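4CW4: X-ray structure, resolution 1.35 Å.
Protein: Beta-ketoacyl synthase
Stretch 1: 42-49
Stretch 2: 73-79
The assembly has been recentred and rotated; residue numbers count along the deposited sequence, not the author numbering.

Stretch 1 42-49: ARQETLAG
Stretch 2, residues 73-79: SPEDIER

Two helices of one chain cross at a steep angle in a small contact, held by a charged and polar cluster around Glu78 and by apolar packing of Leu47 and Ala48 against the second helix. Residues 42-49 are helical throughout, within a longer helix, with phi near -65° and psi near -43°; Ser73 (-82/161) precedes a second helix that starts at Pro74 (-53/-35) and runs on beyond Arg79. The axes approach to 8.6 Å, their N-to-C directions 73° apart, and the contact buries 388 Å² summed over both sides. The register is set by Gln44 and Pro74, whose CA atoms lie 5.3 Å apart, with Gln44 CB 3.9 Å from Pro74 CB; the proline ring is C-gamma exo.

Glu78 points toward the first helix, and its extended chain (chi1 t, chi2 t, chi3 38°) brings the carboxylate to two donors. Arg43 NE forms a salt bridge with Glu78 OE2 at 2.8 Å, its N-H...O angle of 137° well short of linear; the oxygen sits at the guanidinium edge, near its plane. The CA-to-CB bond of Arg43 points sideways, and the t, t, p chain with chi4 -106° carries the charged end nearer. Gln44 NE2 donates to Glu78 OE1 at 3.0 Å and a straighter 164°, from a side chain with chi1 m, chi2 t and chi3 3°; this places Gln44 OE1 3.5 Å from Glu75 CG. Water 1 extends the cluster, accepting from Arg43 NH2 and donating to Glu78 OE1, both at 2.8 Å.

Water 2 joins the two backbones, donating to Gln44 O at 2.8 Å and to Pro74 O at 2.6 Å. Both carbonyls also accept the usual i+4 helical bonds, from Ala48 N to Gln44 O (2.9 Å) and from Glu78 N to Pro74 O (3.1 Å), so the water adds a bridge without breaking either helix.

Leu47 (m, t) points toward the second helix and sets CD1 3.7 Å from Glu78 CG, packing on the aliphatic part of the glutamate. One residue on, Ala48 CB meets Ile77 CD1 at 4.1 Å, with Ile77 also m, t; Ile77 CG2 lies 4.2 Å from Leu47 O.

The start of the second helix is capped locally: Ser73 OG (chi1 p) accepts from Asp76 N at 3.1 Å, and Ser73 N donates back to Asp76 OD2 at 3.1 Å, with Asp76 chi1 m.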

# COMPACT_ATOMS: atom_id res chain seq x y z
N ALA A 42 -29.10 -23.96 13.58
CA ALA A 42 -28.04 -23.09 13.04
C ALA A 42 -27.73 -21.94 13.97
O ALA A 42 -26.57 -21.60 14.17
CB ALA A 42 -28.42 -22.56 11.68
N ARG A 43 -28.78 -21.35 14.55
CA ARG A 43 -28.62 -20.25 15.50
C ARG A 43 -27.90 -20.72 16.75
O ARG A 43 -26.96 -20.08 17.20
CB ARG A 43 -29.97 -19.62 15.85
CG ARG A 43 -29.93 -18.71 17.08
CD ARG A 43 -31.14 -17.82 17.24
NE ARG A 43 -32.34 -18.64 17.37
CZ ARG A 43 -33.26 -18.80 16.41
NH1 ARG A 43 -33.18 -18.17 15.24
NH2 ARG A 43 -34.28 -19.60 16.64
N GLN A 44 -28.34 -21.85 17.31
CA GLN A 44 -27.77 -22.32 18.56
C GLN A 44 -26.33 -22.76 18.37
O GLN A 44 -25.49 -22.58 19.25
CB GLN A 44 -28.65 -23.42 19.15
CG GLN A 44 -29.97 -22.87 19.67
CD GLN A 44 -31.07 -23.92 19.84
OE1 GLN A 44 -30.87 -25.12 19.63
NE2 GLN A 44 -32.24 -23.45 20.22
N GLU A 45 -26.02 -23.33 17.22
CA GLU A 45 -24.65 -23.72 16.92
C GLU A 45 -23.74 -22.48 16.87
O GLU A 45 -22.65 -22.46 17.45
CB GLU A 45 -24.58 -24.44 15.58
CG GLU A 45 -23.18 -24.95 15.27
CD GLU A 45 -23.08 -25.60 13.92
OE1 GLU A 45 -23.37 -24.92 12.89
OE2 GLU A 45 -22.73 -26.80 13.89
N THR A 46 -24.17 -21.45 16.15
CA THR A 46 -23.38 -20.22 16.07
C THR A 46 -23.23 -19.55 17.43
O THR A 46 -22.14 -19.11 17.77
CB THR A 46 -23.98 -19.27 15.05
OG1 THR A 46 -23.84 -19.84 13.74
CG2 THR A 46 -23.29 -17.92 15.08
N LEU A 47 -24.31 -19.47 18.19
CA LEU A 47 -24.26 -18.93 19.55
C LEU A 47 -23.31 -19.70 20.46
O LEU A 47 -22.55 -19.10 21.22
CB LEU A 47 -25.65 -18.82 20.18
CG LEU A 47 -26.62 -17.80 19.58
CD1 LEU A 47 -27.99 -17.85 20.28
CD2 LEU A 47 -26.06 -16.39 19.59
N ALA A 48 -23.36 -21.03 20.40
CA ALA A 48 -22.42 -21.82 21.17
C ALA A 48 -20.98 -21.50 20.79
O ALA A 48 -20.11 -21.33 21.65
CB ALA A 48 -22.71 -23.30 20.98
N GLY A 49 -20.71 -21.39 19.50
CA GLY A 49 -19.37 -21.04 19.04
C GLY A 49 -18.91 -19.67 19.51
O GLY A 49 -17.76 -19.50 19.93
N SER A 73 -26.50 -27.56 27.11
CA SER A 73 -26.76 -27.83 25.71
C SER A 73 -26.72 -26.50 24.97
O SER A 73 -26.82 -25.44 25.59
CB SER A 73 -28.13 -28.47 25.54
OG SER A 73 -29.13 -27.60 26.02
N PRO A 74 -26.55 -26.54 23.64
CA PRO A 74 -26.70 -25.32 22.84
C PRO A 74 -28.04 -24.60 23.08
O PRO A 74 -28.07 -23.37 23.05
CB PRO A 74 -26.60 -25.84 21.40
CG PRO A 74 -25.68 -27.03 21.53
CD PRO A 74 -26.01 -27.66 22.85
N GLU A 75 -29.13 -25.33 23.32
CA GLU A 75 -30.41 -24.70 23.65
C GLU A 75 -30.32 -23.92 24.96
O GLU A 75 -30.88 -22.82 25.09
CB GLU A 75 -31.53 -25.74 23.80
CG GLU A 75 -31.75 -26.65 22.60
CD GLU A 75 -31.09 -28.01 22.75
OE1 GLU A 75 -29.84 -28.09 22.74
OE2 GLU A 75 -31.82 -29.01 22.87
N ASP A 76 -29.63 -24.50 25.93
CA ASP A 76 -29.43 -23.84 27.22
C ASP A 76 -28.55 -22.61 27.04
O ASP A 76 -28.74 -21.61 27.70
CB ASP A 76 -28.79 -24.79 28.23
CG ASP A 76 -29.63 -26.04 28.49
OD1 ASP A 76 -30.88 -25.99 28.42
OD2 ASP A 76 -29.02 -27.08 28.79
N ILE A 77 -27.58 -22.69 26.13
CA ILE A 77 -26.67 -21.57 25.92
C ILE A 77 -27.44 -20.38 25.34
O ILE A 77 -27.22 -19.26 25.75
CB ILE A 77 -25.49 -21.95 25.01
CG1 ILE A 77 -24.54 -22.84 25.81
CG2 ILE A 77 -24.77 -20.68 24.48
CD1 ILE A 77 -23.38 -23.40 25.01
N GLU A 78 -28.34 -20.64 24.41
CA GLU A 78 -29.13 -19.56 23.84
C GLU A 78 -29.97 -18.89 24.91
O GLU A 78 -30.00 -17.68 25.00
CB GLU A 78 -30.02 -20.06 22.71
CG GLU A 78 -30.92 -18.99 22.14
CD GLU A 78 -31.84 -19.53 21.07
OE1 GLU A 78 -32.35 -20.66 21.20
OE2 GLU A 78 -32.08 -18.80 20.11
N ARG A 79 -30.67 -19.68 25.72
CA ARG A 79 -31.47 -19.12 26.80
C ARG A 79 -30.62 -18.27 27.74
O ARG A 79 -30.96 -17.14 28.07
CB ARG A 79 -32.14 -20.26 27.59
CG ARG A 79 -32.60 -19.88 28.98
CD ARG A 79 -32.87 -21.12 29.80
NE ARG A 79 -32.07 -21.11 31.03
CZ ARG A 79 -30.88 -21.69 31.18
NH1 ARG A 79 -30.31 -22.35 30.18
NH2 ARG A 79 -30.26 -21.61 32.35
O HOH W 1 -34.25 -20.86 19.15
O HOH W 2 -26.44 -21.76 21.75